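Local coordinates for flower-specific gamma-thionin-like protein/acidic protein (Solanum lycopersicum, PDB 4UJ0) that binds phosphatidylinositol (4,5)-bisphosphate through a dimeric cationic grip and so mediates cell lysis, as a secreted plant defensin, at residues Thr11-Cys16 against Arg23-Lys28; His35-Lys38 against Cys43-Thr46. All coordinates share one frame; numbering follows the deposited sequence.

Contact 1. Residues Thr11-Cys16 against Arg23-Lys28; sequences TFPGLC and RKYCIK
Two first torsions aim the rings of F12 and Y25 at each other: in F12, CG stands opposite the backbone N (chi1 -174°), while in Y25 it lies beside its own N and opposite the carbonyl carbon (chi1 -78°). The result is an offset edge-to-face pair, with the edge of F12 turned toward the face of Y25, the planes inclined at 75° and the centroids 5.3 Å apart. Its closest atoms are F12 CD1 and Y25 CD1, at 3.6 Å. The same tyrosine face receives the backbone of F12, whose CA lies over it 4.2 Å from the Y25 centroid, a CH-pi contact. Toward the phenol end P13 crosses the ring at about a right angle, its CD lying over that same face 3.3 Å from Y25 CZ, and both CD and CG come close to the hydroxyl. K24 NZ, from the preceding helical residue, lies over the opposite face of the tyrosine, offset toward the rim.

T11 comes in at the tyrosine edge, near the ring plane, with OG1 3.4 Å from Y25 CD2. A water donates both to T11 OG1, at 2.6 Å, and to the carbonyl O of Y25, at 2.9 Å; T11 OG1 is also hydrogen-bonded to E29, just beyond 23-28. The chemistry thus divides: aromatic and aliphatic surfaces hold the 11-16 loop of this gamma-thionin fold against helix 19-28, whereas its polar tie to the backbone of 23-28 runs through water.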
loop_
_atom_site.group_PDB
_atom_site.type_symbol
_atom_site.label_atom_id
_atom_site.label_comp_id
_atom_site.label_asym_id
_atom_site.label_seq_id
_atom_site.Cartn_x
_atom_site.Cartn_y
_atom_site.Cartn_z
ATOM N N THR A 11 -3.239 4.193 -7.124
ATOM C CA THR A 11 -3.339 3.402 -8.345
ATOM C C THR A 11 -3.896 1.990 -8.153
ATOM O O THR A 11 -4.238 1.336 -9.137
ATOM C CB THR A 11 -1.979 3.300 -9.065
ATOM O OG1 THR A 11 -1.073 2.482 -8.321
ATOM C CG2 THR A 11 -1.378 4.690 -9.276
ATOM N N PHE A 12 -3.974 1.515 -6.911
ATOM C CA PHE A 12 -4.510 0.183 -6.677
ATOM C C PHE A 12 -6.001 0.116 -6.999
ATOM O O PHE A 12 -6.791 0.911 -6.492
ATOM C CB PHE A 12 -4.302 -0.228 -5.231
ATOM C CG PHE A 12 -4.708 -1.640 -4.964
ATOM C CD1 PHE A 12 -3.818 -2.668 -5.162
ATOM C CD2 PHE A 12 -6.010 -1.949 -4.574
ATOM C CE1 PHE A 12 -4.198 -3.984 -4.941
ATOM C CE2 PHE A 12 -6.383 -3.265 -4.321
ATOM C CZ PHE A 12 -5.489 -4.279 -4.526
ATOM N N PRO A 13 -6.404 -0.829 -7.857
ATOM C CA PRO A 13 -7.823 -0.920 -8.207
ATOM C C PRO A 13 -8.648 -1.827 -7.297
ATOM O O PRO A 13 -8.276 -2.971 -7.047
ATOM C CB PRO A 13 -7.792 -1.494 -9.625
ATOM C CG PRO A 13 -6.534 -2.310 -9.666
ATOM C CD PRO A 13 -5.549 -1.669 -8.718
ATOM N N GLY A 14 -9.774 -1.325 -6.817
ATOM C CA GLY A 14 -10.739 -2.175 -6.136
ATOM C C GLY A 14 -10.343 -2.529 -4.720
ATOM O O GLY A 14 -9.536 -1.855 -4.073
ATOM N N LEU A 15 -10.922 -3.616 -4.234
ATOM C CA LEU A 15 -10.719 -4.043 -2.861
ATOM C C LEU A 15 -9.382 -4.736 -2.677
ATOM O O LEU A 15 -8.966 -5.536 -3.518
ATOM C CB LEU A 15 -11.828 -5.011 -2.463
ATOM C CG LEU A 15 -13.221 -4.380 -2.378
ATOM C CD1 LEU A 15 -14.254 -5.426 -1.994
ATOM C CD2 LEU A 15 -13.248 -3.220 -1.393
ATOM N N CYS A 16 -8.741 -4.454 -1.544
ATOM C CA CYS A 16 -7.422 -4.998 -1.244
ATOM C C CYS A 16 -7.484 -6.233 -0.339
ATOM O O CYS A 16 -7.778 -6.138 0.858
ATOM C CB CYS A 16 -6.556 -3.925 -0.579
ATOM S SG CYS A 16 -4.783 -4.278 -0.619
ATOM N N ARG A 23 1.528 -4.132 -2.613
ATOM C CA ARG A 23 2.942 -3.789 -2.544
ATOM C C ARG A 23 3.465 -3.403 -3.939
ATOM O O ARG A 23 4.209 -2.421 -4.084
ATOM C CB ARG A 23 3.728 -4.966 -1.972
ATOM C CG ARG A 23 5.209 -4.715 -1.755
ATOM C CD ARG A 23 5.902 -5.970 -1.266
ATOM N NE ARG A 23 5.115 -6.654 -0.237
ATOM C CZ ARG A 23 4.830 -7.959 -0.227
ATOM N NH1 ARG A 23 5.262 -8.771 -1.189
ATOM N NH2 ARG A 23 4.103 -8.465 0.765
ATOM N N LYS A 24 3.069 -4.162 -4.964
ATOM C CA LYS A 24 3.569 -3.932 -6.312
ATOM C C LYS A 24 3.137 -2.562 -6.818
ATOM O O LYS A 24 3.951 -1.802 -7.337
ATOM C CB LYS A 24 3.058 -5.009 -7.274
ATOM C CG LYS A 24 3.697 -4.926 -8.656
ATOM C CD LYS A 24 3.093 -5.925 -9.645
ATOM C CE LYS A 24 1.612 -5.664 -9.864
ATOM N NZ LYS A 24 1.319 -4.252 -10.273
ATOM N N TYR A 25 1.856 -2.253 -6.663
ATOM C CA TYR A 25 1.343 -0.935 -7.039
ATOM C C TYR A 25 2.065 0.167 -6.256
ATOM O O TYR A 25 2.463 1.191 -6.820
ATOM C CB TYR A 25 -0.174 -0.840 -6.803
ATOM C CG TYR A 25 -1.027 -1.516 -7.861
ATOM C CD1 TYR A 25 -1.385 -2.857 -7.743
ATOM C CD2 TYR A 25 -1.468 -0.821 -8.967
ATOM C CE1 TYR A 25 -2.143 -3.472 -8.694
ATOM C CE2 TYR A 25 -2.252 -1.423 -9.922
ATOM C CZ TYR A 25 -2.586 -2.755 -9.783
ATOM O OH TYR A 25 -3.341 -3.382 -10.728
ATOM N N CYS A 26 2.247 -0.042 -4.959
ATOM C CA CYS A 26 2.847 0.993 -4.125
ATOM C C CYS A 26 4.285 1.299 -4.502
ATOM O O CYS A 26 4.710 2.464 -4.528
ATOM C CB CYS A 26 2.735 0.617 -2.652
ATOM S SG CYS A 26 1.072 0.693 -2.080
ATOM N N ILE A 27 5.048 0.269 -4.854
ATOM C CA ILE A 27 6.426 0.498 -5.253
ATOM C C ILE A 27 6.485 1.309 -6.543
ATOM O O ILE A 27 7.381 2.163 -6.708
ATOM C CB ILE A 27 7.180 -0.835 -5.363
ATOM C CG1 ILE A 27 7.386 -1.373 -3.948
ATOM C CG2 ILE A 27 8.535 -0.667 -6.083
ATOM C CD1 ILE A 27 7.812 -2.835 -3.890
ATOM N N LYS A 28 5.518 1.089 -7.434
ATOM C CA LYS A 28 5.461 1.843 -8.679
ATOM C C LYS A 28 5.113 3.306 -8.385
ATOM O O LYS A 28 5.464 4.202 -9.154
ATOM C CB LYS A 28 4.455 1.230 -9.658
ATOM C CG LYS A 28 4.853 -0.140 -10.172
ATOM C CD LYS A 28 3.917 -0.614 -11.289
ATOM C CE LYS A 28 4.419 -1.912 -11.912
ATOM N NZ LYS A 28 3.515 -2.383 -13.009
HETATM O O HOH W 1 1.203 1.848 -9.379
#

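Contact 2. Residues His35-Lys38 against Cys43-Thr46; sequences HCSK and CLCT
H35 and L44 are joined by two backbone hydrogen bonds, the tightly packed part of this contact. H35 N donates to L44 O at 2.9 Å, and L44 N returns a bond to H35 O at 2.8 Å, with N-H...O angles of 158° and 162°. They define an antiparallel hydrogen-bonded pair; C36 and C43 follow as a non-hydrogen-bonded pair, with CA atoms 4.5 Å apart. The side chains of C36 and C43 leave the sheet on the face turned to helix 19-28. There C43 and C45 bond to C22 and C26, one helical turn apart, which is the cysteine-stabilised alpha-beta motif; C36 adds a further disulfide to C16 of the 11-16 loop.

On the other face, which carries H35 and L44, the packing is looser. With CG of H35 between the backbone N and the carbonyl carbon (chi1 63°), the imidazole swings over toward L44 and T46, and L44 CB sits over one ring face, offset toward the rim. T46 CG2 comes to the ring edge, 3.9 Å from H35 CE1. L44 CD1 reaches past the histidine to S37 CB, 3.8 Å away, while S37 OG turns to the backbone N of K42. Water takes part here: one molecule in the imidazole plane lies 2.8 Å from H35 ND1 and the same distance from T46 OG1, spanning the strands where their side chains do not bond directly. K6 of strand 4-8 packs against H35, L44 and T46. The contact therefore combines a hydrogen-bonded backbone, disulfide-tied on one face, with a hydrated side-chain surface on the other, where a bound acetate, probably from the crystallisation liquor, would probably favour a protonated H35.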
loop_
_atom_site.group_PDB
_atom_site.type_symbol
_atom_site.label_atom_id
_atom_site.label_comp_id
_atom_site.label_asym_id
_atom_site.label_seq_id
_atom_site.Cartn_x
_atom_site.Cartn_y
_atom_site.Cartn_z
ATOM N N HIS A 35 0.600 -2.648 2.070
ATOM C CA HIS A 35 -0.188 -3.756 2.582
ATOM C C HIS A 35 -1.657 -3.365 2.595
ATOM O O HIS A 35 -2.002 -2.176 2.613
ATOM C CB HIS A 35 0.268 -4.115 3.999
ATOM C CG HIS A 35 0.049 -3.009 4.983
ATOM N ND1 HIS A 35 0.962 -1.995 5.184
ATOM C CD2 HIS A 35 -1.002 -2.740 5.794
ATOM C CE1 HIS A 35 0.492 -1.157 6.095
ATOM N NE2 HIS A 35 -0.702 -1.582 6.467
ATOM N N CYS A 36 -2.518 -4.375 2.567
ATOM C CA CYS A 36 -3.952 -4.166 2.667
ATOM C C CYS A 36 -4.324 -3.881 4.100
ATOM O O CYS A 36 -3.819 -4.530 5.024
ATOM C CB CYS A 36 -4.711 -5.411 2.218
ATOM S SG CYS A 36 -4.362 -5.909 0.528
ATOM N N SER A 37 -5.211 -2.914 4.291
ATOM C CA SER A 37 -5.858 -2.776 5.581
ATOM C C SER A 37 -6.917 -3.880 5.643
ATOM O O SER A 37 -7.828 -3.909 4.827
ATOM C CB SER A 37 -6.455 -1.376 5.762
ATOM O OG SER A 37 -7.475 -1.087 4.832
ATOM N N LYS A 38 -6.756 -4.825 6.570
ATOM C CA LYS A 38 -7.708 -5.931 6.694
ATOM C C LYS A 38 -9.078 -5.360 7.024
ATOM O O LYS A 38 -10.109 -5.992 6.796
ATOM C CB LYS A 38 -7.268 -6.909 7.783
ATOM C CG LYS A 38 -5.959 -7.613 7.487
ATOM C CD LYS A 38 -5.761 -8.822 8.381
ATOM C CE LYS A 38 -4.407 -9.476 8.145
ATOM N NZ LYS A 38 -3.263 -8.608 8.576
ATOM N N CYS A 43 -5.607 -0.548 -0.131
ATOM C CA CYS A 43 -4.159 -0.693 -0.271
ATOM C C CYS A 43 -3.468 0.532 0.335
ATOM O O CYS A 43 -3.722 1.670 -0.080
ATOM C CB CYS A 43 -3.787 -0.848 -1.740
ATOM S SG CYS A 43 -2.047 -0.808 -2.117
ATOM N N LEU A 44 -2.622 0.283 1.335
ATOM C CA LEU A 44 -1.902 1.341 2.057
ATOM C C LEU A 44 -0.431 1.254 1.712
ATOM O O LEU A 44 0.211 0.244 1.975
ATOM C CB LEU A 44 -2.078 1.184 3.572
ATOM C CG LEU A 44 -3.534 1.237 4.036
ATOM C CD1 LEU A 44 -3.636 1.124 5.564
ATOM C CD2 LEU A 44 -4.180 2.521 3.541
ATOM N N CYS A 45 0.090 2.310 1.105
ATOM C CA CYS A 45 1.493 2.339 0.719
ATOM C C CYS A 45 2.331 2.858 1.869
ATOM O O CYS A 45 1.892 3.742 2.595
ATOM C CB CYS A 45 1.684 3.236 -0.497
ATOM S SG CYS A 45 0.769 2.716 -1.975
ATOM N N THR A 46 3.545 2.322 1.990
ATOM C CA THR A 46 4.434 2.657 3.083
ATOM C C THR A 46 5.841 3.020 2.601
ATOM O O THR A 46 6.364 2.453 1.632
ATOM C CB THR A 46 4.514 1.476 4.082
ATOM O OG1 THR A 46 4.868 0.266 3.382
ATOM C CG2 THR A 46 3.163 1.290 4.777
HETATM O O HOH W 2 3.593 -2.075 4.197
#

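In the fold
From the N terminus, strand 4-8 leads into the 11-16 loop, which contact 1 closes against helix 19-28, with only six residues between its segments. The chain then leaves the helix, enters strand 33-36, turns, and returns as strand 43-48; contact 2 closes that hairpin. The two contacts are in series along the chain, neither nested nor crossed, with centres about 9 Å apart. Disulfides C16-C36 and C26-C45 bind them together, each joining a segment of contact 1 to one of contact 2, and F12 CG packs 3.4 Å from C43 CB. Loop and helix are thereby fastened to the sheet, in which 43-48 is the central strand.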